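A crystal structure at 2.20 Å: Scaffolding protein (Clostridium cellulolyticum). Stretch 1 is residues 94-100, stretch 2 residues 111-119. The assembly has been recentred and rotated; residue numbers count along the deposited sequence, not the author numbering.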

# COMPACT_ATOMS: atom_id res chain seq x y z
N TYR A 94 -5.12 -8.85 4.66
CA TYR A 94 -4.22 -7.85 4.16
C TYR A 94 -4.76 -7.15 2.95
O TYR A 94 -5.44 -7.74 2.13
CB TYR A 94 -2.84 -8.46 3.87
CG TYR A 94 -2.73 -9.40 2.67
CD1 TYR A 94 -2.40 -8.91 1.39
CD2 TYR A 94 -2.87 -10.78 2.82
CE1 TYR A 94 -2.20 -9.77 0.31
CE2 TYR A 94 -2.67 -11.65 1.74
CZ TYR A 94 -2.34 -11.13 0.50
OH TYR A 94 -2.17 -11.98 -0.55
N LEU A 95 -4.48 -5.86 2.86
CA LEU A 95 -4.89 -5.09 1.71
C LEU A 95 -3.81 -5.31 0.66
O LEU A 95 -2.65 -5.35 1.00
CB LEU A 95 -4.95 -3.59 2.04
CG LEU A 95 -4.86 -2.59 0.87
CD1 LEU A 95 -5.94 -2.82 -0.18
CD2 LEU A 95 -4.93 -1.20 1.44
N GLU A 96 -4.19 -5.48 -0.59
CA GLU A 96 -3.20 -5.59 -1.64
C GLU A 96 -3.51 -4.53 -2.65
O GLU A 96 -4.57 -4.53 -3.25
CB GLU A 96 -3.21 -6.95 -2.33
CG GLU A 96 -2.11 -7.02 -3.39
CD GLU A 96 -1.98 -8.39 -4.01
OE1 GLU A 96 -2.89 -8.78 -4.77
OE2 GLU A 96 -0.99 -9.07 -3.72
N VAL A 97 -2.58 -3.59 -2.82
CA VAL A 97 -2.76 -2.52 -3.79
C VAL A 97 -2.05 -2.89 -5.09
O VAL A 97 -0.90 -3.33 -5.08
CB VAL A 97 -2.20 -1.19 -3.24
CG1 VAL A 97 -2.42 -0.09 -4.23
CG2 VAL A 97 -2.89 -0.83 -1.95
N ALA A 98 -2.74 -2.75 -6.21
CA ALA A 98 -2.14 -3.08 -7.49
C ALA A 98 -2.51 -2.02 -8.50
O ALA A 98 -3.33 -1.17 -8.20
CB ALA A 98 -2.63 -4.41 -7.97
N LEU A 99 -1.91 -2.07 -9.68
CA LEU A 99 -2.21 -1.10 -10.74
C LEU A 99 -2.53 -1.82 -12.04
O LEU A 99 -1.96 -2.87 -12.34
CB LEU A 99 -1.03 -0.14 -10.94
CG LEU A 99 -0.63 0.72 -9.73
CD1 LEU A 99 0.45 0.01 -8.96
CD2 LEU A 99 -0.13 2.06 -10.17
N ASN A 100 -3.47 -1.28 -12.81
CA ASN A 100 -3.87 -1.92 -14.07
C ASN A 100 -2.72 -2.07 -15.08
O ASN A 100 -1.68 -1.42 -15.00
CB ASN A 100 -5.03 -1.15 -14.72
CG ASN A 100 -6.26 -1.05 -13.82
OD1 ASN A 100 -6.62 -2.00 -13.11
ND2 ASN A 100 -6.93 0.13 -13.85
N SER A 111 9.61 8.19 -8.88
CA SER A 111 8.74 7.97 -7.71
C SER A 111 7.26 7.98 -8.04
O SER A 111 6.80 8.80 -8.83
CB SER A 111 8.94 9.06 -6.67
OG SER A 111 10.15 8.88 -5.98
N ILE A 112 6.50 7.09 -7.43
CA ILE A 112 5.07 7.11 -7.62
C ILE A 112 4.43 7.26 -6.23
O ILE A 112 4.81 6.56 -5.28
CB ILE A 112 4.55 5.82 -8.32
CG1 ILE A 112 3.03 5.93 -8.54
CG2 ILE A 112 4.96 4.58 -7.51
CD1 ILE A 112 2.41 4.70 -9.20
N GLU A 113 3.48 8.18 -6.11
CA GLU A 113 2.78 8.39 -4.85
C GLU A 113 1.40 7.77 -4.99
O GLU A 113 0.71 8.01 -5.97
CB GLU A 113 2.68 9.87 -4.52
CG GLU A 113 1.96 10.11 -3.19
CD GLU A 113 1.92 11.57 -2.78
OE1 GLU A 113 2.34 12.44 -3.58
OE2 GLU A 113 1.47 11.85 -1.65
N ILE A 114 1.01 6.96 -4.01
CA ILE A 114 -0.25 6.25 -4.05
C ILE A 114 -1.00 6.42 -2.73
O ILE A 114 -0.60 5.85 -1.72
CB ILE A 114 0.01 4.77 -4.29
CG1 ILE A 114 0.89 4.61 -5.53
CG2 ILE A 114 -1.29 4.02 -4.46
CD1 ILE A 114 1.15 3.18 -5.90
N GLN A 115 -2.09 7.19 -2.74
CA GLN A 115 -2.85 7.45 -1.52
C GLN A 115 -4.14 6.70 -1.56
O GLN A 115 -4.96 6.90 -2.45
CB GLN A 115 -3.08 8.94 -1.31
CG GLN A 115 -1.75 9.70 -1.21
CD GLN A 115 -1.91 11.15 -0.78
OE1 GLN A 115 -2.49 11.97 -1.49
NE2 GLN A 115 -1.39 11.48 0.39
N THR A 116 -4.31 5.84 -0.57
CA THR A 116 -5.46 4.97 -0.49
C THR A 116 -6.10 4.94 0.89
O THR A 116 -5.49 5.31 1.91
CB THR A 116 -5.07 3.51 -0.82
OG1 THR A 116 -4.46 2.92 0.34
CG2 THR A 116 -4.07 3.44 -1.98
N ARG A 117 -7.34 4.46 0.90
CA ARG A 117 -8.06 4.31 2.14
C ARG A 117 -9.15 3.27 1.93
O ARG A 117 -9.53 2.96 0.80
CB ARG A 117 -8.65 5.65 2.61
CG ARG A 117 -10.00 6.07 1.98
CD ARG A 117 -10.33 7.54 2.30
NE ARG A 117 -10.89 8.17 1.12
CZ ARG A 117 -12.17 8.43 0.94
NH1 ARG A 117 -13.05 8.12 1.89
NH2 ARG A 117 -12.58 8.95 -0.20
N PHE A 118 -9.62 2.71 3.03
CA PHE A 118 -10.71 1.77 2.96
C PHE A 118 -11.52 1.81 4.26
O PHE A 118 -11.02 2.20 5.31
CB PHE A 118 -10.24 0.35 2.60
CG PHE A 118 -9.38 -0.30 3.62
CD1 PHE A 118 -8.00 -0.10 3.62
CD2 PHE A 118 -9.92 -1.17 4.55
CE1 PHE A 118 -7.17 -0.78 4.51
CE2 PHE A 118 -9.11 -1.85 5.46
CZ PHE A 118 -7.72 -1.66 5.43
N ALA A 119 -12.78 1.43 4.17
CA ALA A 119 -13.67 1.47 5.32
C ALA A 119 -14.77 0.43 5.17
O ALA A 119 -14.93 -0.17 4.10
CB ALA A 119 -14.28 2.87 5.42

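Two strands lie against each other here without a single hydrogen bond between them: their axes come no closer than 10.1 Å, too far for backbone pairing, and only side chains bridge the gap. The strands run at 137° to one another, roughly antiparallel, so that, measured between CA atoms, Leu95 lies nearest Phe118 and Val97 nearest Thr116. Because alternate residues of a strand point to opposite faces, Leu95, Val97 and Leu99 meet Ile112, Ile114, Thr116 and Phe118, while the residues between them, such as Glu96, Glu113 and Gln115, remain partly exposed, as suits their polar ends.

The tightest contacts lie toward the two ends of the contact. Leu95 CD2 reaches Phe118 CE1 at 3.8 Å, approaching the ring obliquely; at the other end Leu99 CD2 meets Ile112 CD1, also at 3.8 Å, the extended t,t chain of Ile112 carrying its terminal methyl across. Between them the packing is looser: Val97 CG1 lies 4.3 Å from Ile114 CG2. Branched aliphatic chains suit this layer, offering methyls in several directions and no polar group to satisfy. Thr116 is the polar exception, yet its CG2 sits 4.4 Å from Val97 CG2, and its OG1 is hydrogen-bonded elsewhere in the structure, so the buried hydroxyl is not left unsatisfied. Together the stretches bury 257 Å².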